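Local coordinates for arginase (Trypanosoma brucei brucei, PDB 4RHJ), which is of unknown function: it has the arginase-deacetylase fold but evolved without the binuclear manganese cluster of arginases, at residues Ser242-Val247 with Asp285-Asn290; Phe252-Asp257 with Gly302-Ala307. All blocks are in the same frame, centred on the assembly; numbering follows the deposited sequence.

Overall arrangement
The two contacts illustrate how one parallel alpha/beta fold changes its chemistry from sheet to loops. Contact 1 joins the C-terminal ends of neighbouring strands 239-244 and 281-287, its centre about 8 Å from the centre of the chain; contact 2, whose centre is about 16 Å from it, sets the loop after the first of these strands against helix 303-316, which follows the second. Both are buried. Regular backbone hydrogen bonds dominate contact 1, whereas contact 2 depends on one threonine hydroxyl and small apolar groups, with other subunits close by. They touch where Y289 packs on T304, A245 O lies against A253, and N290 N probably donates to A255 O.

Contact 1. Residues Ser242-Val247 with Asp285-Asn290; sequences SIDASV and DVYGYN
D244 and Y287 face each other across two parallel strands, and the short path of the aspartate shows how backbone pairing brings side chains into contact. Its CB lies over the phenol end of one ring face, 3.4 Å from Y287 CE2; CG, farther out, stays above the rim near the same carbon, with the carboxylate turned 46° from the ring plane. The oxygens then part. OD1 accepts from S246 N at 2.9 Å, closing an Asx turn, although the donor stands 51° out of the carboxylate plane; the same oxygen passes 3.7 Å from G288 CA. OD2 comes within 3.3 Å of Y287 CE2 and has its hydrogen-bond partner in S169. Contacts on both branches restrict rotation of the carboxylate.

The tyrosine is folded back over the neighbouring strand because its CG sits between the backbone N and the carbonyl carbon (chi1 62°). That same face lies over I243 O and D244 CA, and S242 OG approaches the ring edge, while the hydroxyl is hydrogen-bonded to H167. S242 OG is itself paired with T147.

Three nearly straight bonds hold the backbones in register: I243 N to D285 O at 3.0 Å, Y287 N to I243 O at 3.1 Å, and A245 N to Y287 O at 3.1 Å. On the other face of these strands the contact is apolar: I243 and V286 lie side by side, CG2 of the former 3.7 Å from CG1 of the latter, and helices 266-274 and 303-316 cover I243.

D244 binds manganese in a crystal structure of this protein, though the ion is absent from this chain. Such a carboxylate, at the C-terminal end of paired strands in a beta-alpha-beta unit, is characteristic of the arginase-deacetylase fold.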
loop_
_atom_site.group_PDB
_atom_site.type_symbol
_atom_site.label_atom_id
_atom_site.label_comp_id
_atom_site.label_asym_id
_atom_site.label_seq_id
_atom_site.Cartn_x
_atom_site.Cartn_y
_atom_site.Cartn_z
ATOM N N SER A 242 3.351 -22.306 4.777
ATOM C CA SER A 242 3.215 -22.132 3.330
ATOM C C SER A 242 2.653 -20.748 3.054
ATOM O O SER A 242 1.580 -20.388 3.556
ATOM C CB SER A 242 2.316 -23.199 2.709
ATOM O OG SER A 242 2.421 -23.192 1.288
ATOM N N ILE A 243 3.399 -19.995 2.250
ATOM C CA ILE A 243 3.187 -18.570 2.053
ATOM C C ILE A 243 3.109 -18.227 0.572
ATOM O O ILE A 243 4.101 -18.238 -0.140
ATOM C CB ILE A 243 4.314 -17.745 2.723
ATOM C CG1 ILE A 243 4.148 -17.757 4.248
ATOM C CG2 ILE A 243 4.351 -16.315 2.178
ATOM C CD1 ILE A 243 5.339 -17.211 4.993
ATOM N N ASP A 244 1.902 -17.988 0.106
ATOM C CA ASP A 244 1.688 -17.490 -1.232
ATOM C C ASP A 244 1.701 -15.980 -1.164
ATOM O O ASP A 244 0.969 -15.373 -0.380
ATOM C CB ASP A 244 0.369 -17.986 -1.793
ATOM C CG ASP A 244 0.245 -17.767 -3.293
ATOM O OD1 ASP A 244 0.911 -16.874 -3.843
ATOM O OD2 ASP A 244 -0.538 -18.501 -3.923
ATOM N N ALA A 245 2.561 -15.394 -1.981
ATOM C CA ALA A 245 2.680 -13.959 -2.117
ATOM C C ALA A 245 1.341 -13.333 -2.510
ATOM O O ALA A 245 1.100 -12.137 -2.285
ATOM C CB ALA A 245 3.758 -13.631 -3.135
ATOM N N SER A 246 0.460 -14.151 -3.075
ATOM C CA SER A 246 -0.868 -13.677 -3.441
ATOM C C SER A 246 -1.660 -13.217 -2.190
ATOM O O SER A 246 -2.614 -12.435 -2.299
ATOM C CB SER A 246 -1.634 -14.764 -4.184
ATOM O OG SER A 246 -2.098 -15.741 -3.278
ATOM N N VAL A 247 -1.255 -13.684 -1.010
ATOM C CA VAL A 247 -1.944 -13.300 0.224
ATOM C C VAL A 247 -1.824 -11.809 0.510
ATOM O O VAL A 247 -2.739 -11.222 1.078
ATOM C CB VAL A 247 -1.428 -14.077 1.474
ATOM C CG1 VAL A 247 -0.123 -13.497 2.019
ATOM C CG2 VAL A 247 -2.484 -14.052 2.604
ATOM N N ASP A 285 7.677 -22.725 2.652
ATOM C CA ASP A 285 7.690 -22.569 1.213
ATOM C C ASP A 285 7.150 -21.214 0.863
ATOM O O ASP A 285 5.957 -20.945 1.028
ATOM C CB ASP A 285 6.859 -23.647 0.494
ATOM C CG ASP A 285 6.859 -23.469 -1.033
ATOM O OD1 ASP A 285 7.836 -22.908 -1.575
ATOM O OD2 ASP A 285 5.893 -23.888 -1.689
ATOM N N VAL A 286 8.022 -20.350 0.380
ATOM C CA VAL A 286 7.546 -19.046 -0.028
ATOM C C VAL A 286 7.566 -18.937 -1.544
ATOM O O VAL A 286 8.631 -18.939 -2.150
ATOM C CB VAL A 286 8.365 -17.927 0.602
ATOM C CG1 VAL A 286 7.593 -16.633 0.518
ATOM C CG2 VAL A 286 8.649 -18.259 2.060
ATOM N N TYR A 287 6.371 -18.811 -2.129
ATOM C CA TYR A 287 6.127 -18.975 -3.562
ATOM C C TYR A 287 5.170 -17.932 -4.129
ATOM O O TYR A 287 4.710 -17.055 -3.410
ATOM C CB TYR A 287 5.554 -20.361 -3.826
ATOM C CG TYR A 287 4.218 -20.628 -3.150
ATOM C CD1 TYR A 287 4.151 -21.093 -1.838
ATOM C CD2 TYR A 287 3.027 -20.430 -3.833
ATOM C CE1 TYR A 287 2.929 -21.355 -1.235
ATOM C CE2 TYR A 287 1.817 -20.690 -3.247
ATOM C CZ TYR A 287 1.759 -21.147 -1.945
ATOM O OH TYR A 287 0.527 -21.392 -1.361
ATOM N N GLY A 288 4.864 -18.041 -5.420
ATOM C CA GLY A 288 3.886 -17.157 -6.046
ATOM C C GLY A 288 4.450 -15.955 -6.774
ATOM O O GLY A 288 3.713 -15.169 -7.361
ATOM N N TYR A 289 5.772 -15.829 -6.745
ATOM C CA TYR A 289 6.457 -14.667 -7.256
ATOM C C TYR A 289 7.038 -14.929 -8.640
ATOM O O TYR A 289 7.729 -15.908 -8.880
ATOM C CB TYR A 289 7.559 -14.232 -6.272
ATOM C CG TYR A 289 8.604 -13.330 -6.879
ATOM C CD1 TYR A 289 8.319 -12.002 -7.179
ATOM C CD2 TYR A 289 9.875 -13.811 -7.183
ATOM C CE1 TYR A 289 9.281 -11.184 -7.754
ATOM C CE2 TYR A 289 10.851 -12.986 -7.759
ATOM C CZ TYR A 289 10.544 -11.670 -8.037
ATOM O OH TYR A 289 11.495 -10.842 -8.602
ATOM N N ASN A 290 6.735 -14.023 -9.550
ATOM C CA ASN A 290 7.174 -14.137 -10.925
ATOM C C ASN A 290 7.647 -12.769 -11.390
ATOM O O ASN A 290 6.850 -11.845 -11.524
ATOM C CB ASN A 290 6.045 -14.678 -11.806
ATOM C CG ASN A 290 6.436 -14.788 -13.275
ATOM O OD1 ASN A 290 7.447 -14.252 -13.706
ATOM N ND2 ASN A 290 5.599 -15.456 -14.054
#

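Contact 2. Residues Phe252-Asp257 with Gly302-Ala307; sequences FAPAVD and GLTAIA
An inverse gamma turn centred on A255 docks against T304 in the first turn of helix 303-316, a small example of how a side-chain hydroxyl can join an irregular loop to a helix. The turn closes through V256 N and P254 O, 2.9 Å apart, leaving the amide of A255 to face the helix. That amide donates to T304 OG1 at 3.0 Å, with a distinctly bent N-H...O angle of 137°.

The threonine's two branches divide the work. OG1 stands anti to the carbonyl carbon (chi1 -46°), which directs it to the turn, and it also hydrogen-bonds D294, giving the buried hydroxyl a partner on each of two loops. CG2 reaches instead toward the methyl groups of A255 and A253, coming 4.0 Å from A253 CB. Fit is tight at the branch point: A255 CB and T304 CB are only 3.4 Å apart. P254 slides past the threonine in the opposite direction, its CD 3.4 Å from T304 OG1 and 4.2 Å from L303 CB. Farther along the helix, A307 CB abuts the backbone at F252 O, 3.7 Å away, while the phenylalanine ring turns from this helix and packs on S265 and T266.

Two other copies of the protein reach this contact: V295 of the second subunit packs on L303, and R297 of the third subunit hydrogen-bonds V256 O. The contact thus joins a loop from the C-terminal edge of the sheet to the start of a helix, where both meet the neighbouring subunits of an arginase-type trimer.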
loop_
_atom_site.group_PDB
_atom_site.type_symbol
_atom_site.label_atom_id
_atom_site.label_comp_id
_atom_site.label_asym_id
_atom_site.label_seq_id
_atom_site.Cartn_x
_atom_site.Cartn_y
_atom_site.Cartn_z
ATOM N N PHE A 252 1.421 -4.261 -2.451
ATOM C CA PHE A 252 2.694 -4.682 -1.842
ATOM C C PHE A 252 3.357 -5.803 -2.613
ATOM O O PHE A 252 4.584 -5.817 -2.747
ATOM C CB PHE A 252 2.480 -5.118 -0.388
ATOM C CG PHE A 252 1.728 -4.109 0.423
ATOM C CD1 PHE A 252 0.352 -4.035 0.342
ATOM C CD2 PHE A 252 2.388 -3.220 1.230
ATOM C CE1 PHE A 252 -0.366 -3.104 1.061
ATOM C CE2 PHE A 252 1.691 -2.286 1.957
ATOM C CZ PHE A 252 0.310 -2.225 1.872
ATOM N N ALA A 253 2.555 -6.724 -3.143
ATOM C CA ALA A 253 3.080 -7.868 -3.890
ATOM C C ALA A 253 2.397 -8.082 -5.258
ATOM O O ALA A 253 1.726 -9.084 -5.476
ATOM C CB ALA A 253 2.964 -9.138 -3.042
ATOM N N PRO A 254 2.582 -7.137 -6.189
ATOM C CA PRO A 254 1.936 -7.228 -7.501
ATOM C C PRO A 254 2.319 -8.458 -8.331
ATOM O O PRO A 254 1.573 -8.817 -9.240
ATOM C CB PRO A 254 2.403 -5.948 -8.198
ATOM C CG PRO A 254 3.558 -5.487 -7.436
ATOM C CD PRO A 254 3.352 -5.901 -6.046
ATOM N N ALA A 255 3.430 -9.115 -7.997
ATOM C CA ALA A 255 4.038 -10.109 -8.885
ATOM C C ALA A 255 3.449 -11.507 -8.783
ATOM O O ALA A 255 4.182 -12.474 -8.586
ATOM C CB ALA A 255 5.524 -10.181 -8.638
ATOM N N VAL A 256 2.134 -11.603 -8.964
ATOM C CA VAL A 256 1.420 -12.877 -8.907
ATOM C C VAL A 256 0.427 -13.031 -10.072
ATOM O O VAL A 256 -0.088 -12.040 -10.565
ATOM C CB VAL A 256 0.663 -13.024 -7.562
ATOM C CG1 VAL A 256 1.638 -12.986 -6.393
ATOM C CG2 VAL A 256 -0.389 -11.930 -7.403
ATOM N N ASP A 257 0.156 -14.279 -10.474
ATOM C CA ASP A 257 -0.720 -14.634 -11.610
ATOM C C ASP A 257 -1.956 -13.733 -11.827
ATOM O O ASP A 257 -1.910 -12.786 -12.637
ATOM C CB ASP A 257 -1.183 -16.095 -11.458
ATOM C CG ASP A 257 -1.663 -16.701 -12.770
ATOM O OD1 ASP A 257 -1.259 -16.186 -13.834
ATOM O OD2 ASP A 257 -2.425 -17.701 -12.743
ATOM N N GLY A 302 12.079 -4.969 -7.994
ATOM C CA GLY A 302 10.687 -5.364 -7.932
ATOM C C GLY A 302 10.141 -5.136 -6.544
ATOM O O GLY A 302 10.753 -5.529 -5.547
ATOM N N LEU A 303 8.987 -4.487 -6.483
ATOM C CA LEU A 303 8.235 -4.331 -5.242
ATOM C C LEU A 303 8.000 -5.663 -4.513
ATOM O O LEU A 303 8.046 -5.739 -3.296
ATOM C CB LEU A 303 6.895 -3.664 -5.537
ATOM C CG LEU A 303 6.873 -2.184 -5.183
ATOM C CD1 LEU A 303 8.064 -1.452 -5.810
ATOM C CD2 LEU A 303 5.557 -1.577 -5.602
ATOM N N THR A 304 7.738 -6.717 -5.274
ATOM C CA THR A 304 7.446 -8.017 -4.684
ATOM C C THR A 304 8.694 -8.668 -4.140
ATOM O O THR A 304 8.641 -9.424 -3.169
ATOM C CB THR A 304 6.816 -8.939 -5.694
ATOM O OG1 THR A 304 5.795 -8.217 -6.392
ATOM C CG2 THR A 304 6.230 -10.187 -5.005
ATOM N N ALA A 305 9.819 -8.377 -4.780
ATOM C CA ALA A 305 11.103 -8.888 -4.305
ATOM C C ALA A 305 11.423 -8.276 -2.935
ATOM O O ALA A 305 11.823 -8.978 -2.002
ATOM C CB ALA A 305 12.188 -8.583 -5.285
ATOM N N ILE A 306 11.230 -6.963 -2.838
ATOM C CA ILE A 306 11.444 -6.237 -1.593
ATOM C C ILE A 306 10.580 -6.855 -0.500
ATOM O O ILE A 306 11.074 -7.262 0.549
ATOM C CB ILE A 306 11.133 -4.713 -1.764
ATOM C CG1 ILE A 306 12.190 -4.035 -2.640
ATOM C CG2 ILE A 306 11.068 -3.998 -0.430
ATOM C CD1 ILE A 306 11.797 -2.646 -3.135
ATOM N N ALA A 307 9.291 -6.956 -0.780
ATOM C CA ALA A 307 8.322 -7.495 0.164
ATOM C C ALA A 307 8.663 -8.912 0.582
ATOM O O ALA A 307 8.689 -9.238 1.757
ATOM C CB ALA A 307 6.937 -7.455 -0.451
#